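Local coordinates for superoxide dismutase [Fe] (PDB 1MA1), which destroys toxic superoxide radicals by converting them to hydrogen peroxide and oxygen, using one iron ion in each subunit of a homotetramer, at residues 104-109 / 142-147; 40-45 / 76-81. One frame throughout, in Å; residues are numbered along the deposited sequence.

Contact 1. Residues 104-109 / 142-147; sequences EYIEKD and DRLFIM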
# COMPACT_ATOMS: atom_id res chain seq x y z
N GLU A 104 -30.66 15.37 3.45
CA GLU A 104 -30.97 15.62 2.05
C GLU A 104 -29.88 15.12 1.11
O GLU A 104 -30.19 14.54 0.07
CB GLU A 104 -31.21 17.11 1.81
CG GLU A 104 -32.30 17.69 2.67
CD GLU A 104 -32.49 19.18 2.48
OE1 GLU A 104 -31.57 19.99 2.77
OE2 GLU A 104 -33.59 19.55 2.02
N TYR A 105 -28.62 15.34 1.46
CA TYR A 105 -27.52 14.84 0.64
C TYR A 105 -27.42 13.33 0.63
O TYR A 105 -27.13 12.75 -0.41
CB TYR A 105 -26.19 15.43 1.09
CG TYR A 105 -25.88 16.74 0.43
CD1 TYR A 105 -26.37 17.94 0.93
CD2 TYR A 105 -25.10 16.78 -0.72
CE1 TYR A 105 -26.08 19.16 0.29
CE2 TYR A 105 -24.81 17.98 -1.36
CZ TYR A 105 -25.31 19.16 -0.85
OH TYR A 105 -25.01 20.35 -1.47
N ILE A 106 -27.67 12.69 1.76
CA ILE A 106 -27.62 11.24 1.79
C ILE A 106 -28.69 10.65 0.88
O ILE A 106 -28.46 9.66 0.19
CB ILE A 106 -27.80 10.69 3.22
CG1 ILE A 106 -26.51 10.94 4.02
CG2 ILE A 106 -28.13 9.21 3.18
CD1 ILE A 106 -26.55 10.49 5.46
N GLU A 107 -29.86 11.29 0.86
CA GLU A 107 -30.90 10.91 -0.08
C GLU A 107 -30.50 11.03 -1.52
O GLU A 107 -30.68 10.08 -2.29
CB GLU A 107 -32.15 11.74 0.14
CG GLU A 107 -33.15 11.07 1.03
CD GLU A 107 -34.54 11.62 0.83
OE1 GLU A 107 -34.75 12.84 1.06
OE2 GLU A 107 -35.44 10.83 0.43
N LYS A 108 -30.00 12.20 -1.91
CA LYS A 108 -29.79 12.47 -3.33
C LYS A 108 -28.58 11.69 -3.84
O LYS A 108 -28.56 11.28 -4.99
CB LYS A 108 -29.61 13.97 -3.59
CG LYS A 108 -28.19 14.49 -3.48
CD LYS A 108 -28.03 15.81 -4.25
CE LYS A 108 -26.63 16.40 -4.07
NZ LYS A 108 -25.55 15.47 -4.52
N ASP A 109 -27.59 11.48 -2.97
CA ASP A 109 -26.39 10.78 -3.39
C ASP A 109 -26.52 9.27 -3.27
O ASP A 109 -25.94 8.54 -4.06
CB ASP A 109 -25.17 11.27 -2.59
CG ASP A 109 -24.75 12.68 -2.99
OD1 ASP A 109 -24.82 13.02 -4.20
OD2 ASP A 109 -24.33 13.46 -2.11
N ASP A 142 -20.16 18.22 -5.76
CA ASP A 142 -21.25 18.41 -4.79
C ASP A 142 -21.88 17.07 -4.37
O ASP A 142 -23.10 16.93 -4.33
CB ASP A 142 -22.30 19.33 -5.41
CG ASP A 142 -23.38 19.76 -4.43
OD1 ASP A 142 -23.05 20.19 -3.29
OD2 ASP A 142 -24.56 19.68 -4.81
N ARG A 143 -21.02 16.09 -4.06
CA ARG A 143 -21.45 14.73 -3.77
C ARG A 143 -20.78 14.23 -2.49
O ARG A 143 -19.60 14.50 -2.25
CB ARG A 143 -21.10 13.81 -4.95
CG ARG A 143 -21.63 14.32 -6.28
CD ARG A 143 -21.09 13.60 -7.51
NE ARG A 143 -21.77 12.32 -7.66
CZ ARG A 143 -22.28 11.87 -8.79
NH1 ARG A 143 -22.22 12.57 -9.91
NH2 ARG A 143 -22.88 10.69 -8.80
N LEU A 144 -21.54 13.51 -1.66
CA LEU A 144 -20.95 12.73 -0.58
C LEU A 144 -20.20 11.54 -1.15
O LEU A 144 -20.72 10.83 -2.01
CB LEU A 144 -22.03 12.23 0.39
CG LEU A 144 -22.78 13.31 1.21
CD1 LEU A 144 -23.98 12.67 1.89
CD2 LEU A 144 -21.82 13.99 2.23
N PHE A 145 -18.98 11.33 -0.68
CA PHE A 145 -18.17 10.16 -1.01
C PHE A 145 -17.94 9.33 0.24
O PHE A 145 -17.79 9.86 1.34
CB PHE A 145 -16.79 10.56 -1.56
CG PHE A 145 -16.82 11.14 -2.95
CD1 PHE A 145 -15.69 11.77 -3.47
CD2 PHE A 145 -17.96 11.03 -3.75
CE1 PHE A 145 -15.69 12.29 -4.77
CE2 PHE A 145 -17.97 11.55 -5.06
CZ PHE A 145 -16.84 12.18 -5.57
N ILE A 146 -17.88 8.01 0.08
CA ILE A 146 -17.30 7.16 1.11
C ILE A 146 -15.87 6.78 0.71
O ILE A 146 -15.60 6.46 -0.45
CB ILE A 146 -18.16 5.89 1.31
CG1 ILE A 146 -19.60 6.30 1.65
CG2 ILE A 146 -17.56 5.00 2.40
CD1 ILE A 146 -20.55 5.12 1.89
N MET A 147 -14.94 6.82 1.65
CA MET A 147 -13.65 6.16 1.39
C MET A 147 -13.33 5.04 2.37
O MET A 147 -13.73 5.09 3.54
CB MET A 147 -12.48 7.19 1.33
CG MET A 147 -12.65 8.46 2.14
SD MET A 147 -11.26 9.67 2.02
CE MET A 147 -11.66 10.37 0.59
O HOH W 1 -23.30 10.83 -5.48

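Contact 2. Residues 40-45 / 76-81; sequences AYVDGA and GGYVLH. With FE (Fe (III) ion), chain G.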
# COMPACT_ATOMS: atom_id res chain seq x y z
N ALA A 40 -0.88 5.47 21.69
CA ALA A 40 0.29 5.04 20.94
C ALA A 40 0.54 5.93 19.71
O ALA A 40 1.70 6.19 19.32
CB ALA A 40 0.14 3.56 20.52
N TYR A 41 -0.54 6.42 19.09
CA TYR A 41 -0.40 7.30 17.94
C TYR A 41 0.05 8.71 18.34
O TYR A 41 0.89 9.29 17.66
CB TYR A 41 -1.70 7.37 17.12
CG TYR A 41 -2.15 6.00 16.69
CD1 TYR A 41 -1.25 5.11 16.10
CD2 TYR A 41 -3.43 5.54 16.99
CE1 TYR A 41 -1.61 3.80 15.84
CE2 TYR A 41 -3.79 4.22 16.74
CZ TYR A 41 -2.88 3.35 16.17
OH TYR A 41 -3.19 2.03 15.98
N VAL A 42 -0.48 9.23 19.44
CA VAL A 42 0.08 10.42 20.06
C VAL A 42 1.58 10.30 20.26
O VAL A 42 2.33 11.17 19.81
CB VAL A 42 -0.54 10.68 21.42
CG1 VAL A 42 0.21 11.83 22.11
CG2 VAL A 42 -2.04 10.96 21.24
N ASP A 43 2.02 9.24 20.92
CA ASP A 43 3.44 9.09 21.20
C ASP A 43 4.25 8.86 19.94
O ASP A 43 5.36 9.38 19.80
CB ASP A 43 3.69 7.94 22.17
CG ASP A 43 2.89 8.07 23.43
OD1 ASP A 43 2.68 9.22 23.91
OD2 ASP A 43 2.47 7.02 23.93
N GLY A 44 3.69 8.08 19.01
CA GLY A 44 4.35 7.84 17.74
C GLY A 44 4.64 9.15 17.03
O GLY A 44 5.78 9.44 16.67
N ALA A 45 3.59 9.94 16.87
CA ALA A 45 3.68 11.20 16.15
C ALA A 45 4.65 12.14 16.86
O ALA A 45 5.44 12.83 16.21
CB ALA A 45 2.30 11.83 16.04
N GLY A 76 -2.37 10.27 11.10
CA GLY A 76 -3.61 9.66 10.65
C GLY A 76 -4.33 8.89 11.74
O GLY A 76 -5.54 9.08 11.94
N GLY A 77 -3.60 8.03 12.43
CA GLY A 77 -4.11 7.43 13.64
C GLY A 77 -4.69 8.43 14.62
O GLY A 77 -5.83 8.28 15.06
N TYR A 78 -3.91 9.45 14.96
CA TYR A 78 -4.37 10.47 15.89
C TYR A 78 -5.65 11.16 15.40
O TYR A 78 -6.61 11.30 16.17
CB TYR A 78 -3.30 11.53 16.09
CG TYR A 78 -3.79 12.71 16.89
CD1 TYR A 78 -3.78 12.69 18.28
CD2 TYR A 78 -4.29 13.85 16.25
CE1 TYR A 78 -4.25 13.76 19.01
CE2 TYR A 78 -4.77 14.92 16.97
CZ TYR A 78 -4.75 14.87 18.35
OH TYR A 78 -5.24 15.94 19.06
N VAL A 79 -5.64 11.62 14.15
CA VAL A 79 -6.75 12.39 13.60
C VAL A 79 -8.04 11.57 13.50
O VAL A 79 -9.09 12.03 13.90
CB VAL A 79 -6.43 12.94 12.19
CG1 VAL A 79 -7.65 13.62 11.62
CG2 VAL A 79 -5.29 13.94 12.25
N LEU A 80 -7.95 10.35 12.97
CA LEU A 80 -9.13 9.50 12.83
C LEU A 80 -9.78 9.09 14.16
O LEU A 80 -11.01 9.07 14.26
CB LEU A 80 -8.79 8.24 12.01
CG LEU A 80 -8.53 8.48 10.53
CD1 LEU A 80 -8.01 7.26 9.83
CD2 LEU A 80 -9.81 8.94 9.89
N HIS A 81 -8.96 8.76 15.17
CA HIS A 81 -9.52 8.42 16.47
C HIS A 81 -10.19 9.66 17.05
O HIS A 81 -11.25 9.57 17.66
CB HIS A 81 -8.46 7.85 17.45
CG HIS A 81 -8.09 6.42 17.19
ND1 HIS A 81 -7.17 6.05 16.23
CD2 HIS A 81 -8.48 5.26 17.79
CE1 HIS A 81 -7.01 4.73 16.26
NE2 HIS A 81 -7.79 4.22 17.20
FE FE G . -8.39 2.23 16.71
O HOH W 2 -7.27 2.29 15.16

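Contact 1. Residues 104-109 / 142-147
Asp109 OD2 receives the backbone N-H of Leu144 at 2.8 Å in a nearly straight bond (176°), the amide approaching from above the carboxylate plane. The other oxygen, Asp109 OD1, lies 2.6 Å from Lys108 NZ in a salt bridge between neighbours in sequence. Lys108 is long enough to serve both segments: with CG in the crowded position between N and carbonyl carbon (chi1 88°) and a final bend at chi4, it brings NZ to 2.9 Å from Asp142 O, in the carbonyl plane. Tyr105 OH donates to the syn lone pair of Asp142 OD1 at 2.7 Å, ring and carboxylate standing almost perpendicular; that oxygen is also hydrogen-bonded to Tyr137 OH. A water links Asp109 OD1 to Arg143 NE, while the guanidinium pairs with Asp53 of the second subunit. Asp142 and Arg143 belong to a G1 beta bulge. Beneath the polar layer, Leu144 CD1 packs 3.6 Å from Tyr105 CB and 3.7 Å from Ile106 CG1, joining helix to sheet in the C-terminal domain; segments 104-109 and 143-147 cross at 79°. Buried Asp109 is met by a lysine, a backbone N-H and a water, surroundings likely to favour its ionised form.

Contact 2. Residues 40-45 / 76-81
Two long antiparallel helices form the alpha-hairpin of the iron/manganese superoxide dismutases; the axes of segments 40-45 and 76-81 pass 8.4 Å apart, their directions at 142°. Packing against the Tyr41 ring comes first. With CG anti to the carbonyl carbon (chi1 -55°), Tyr41 turns its flat ring toward helix 64-86, where Gly77 CA lies over one face in a CH-pi contact, 4.2 Å from the ring centroid. Glycine suits this place because a CB would point at the ring and clash with Tyr41 CG. Among the apolar contacts, Val42 CG2 meets the edge of the Tyr78 ring at CD1, 3.8 Å away. The aromatic pair of Tyr41 and His81 is oblique, with planes at 35° and Tyr41 CE2 3.3 Å from His81 CE1. An alanine here in place of Tyr41 would remove the ring that covers Gly77 and touches His81, which would probably loosen the surroundings of the metal ligand. Polar and metal bonds share the His81 ring: ND1 donates to Gly77 O at 2.9 Å, which together with the metal bond would restrain the ring's rotation. With His33, Asp167, His171 and a water completing the site, His81 NE2 binds FE at 2.1 Å.

In the fold
From the N terminus, the chain runs up helix 27-57, turns, and returns along helix 64-86; contact 2 closes this loop by joining 40-45 to 76-81. It is complete before contact 1 opens, so the two lie in series and neither nest nor cross. Contact 1 closes the second loop, from helix 100-110 through helix 113-125 and strand 131-138 to strand 143-150, an outer strand of the chain's three-stranded antiparallel sheet. Contact 2 therefore holds together the alpha-hairpin, contact 1 the alpha/beta C-terminal domain. Their centres are about 28 Å apart on opposite sides of the chain's centre, yet both reach the second subunit.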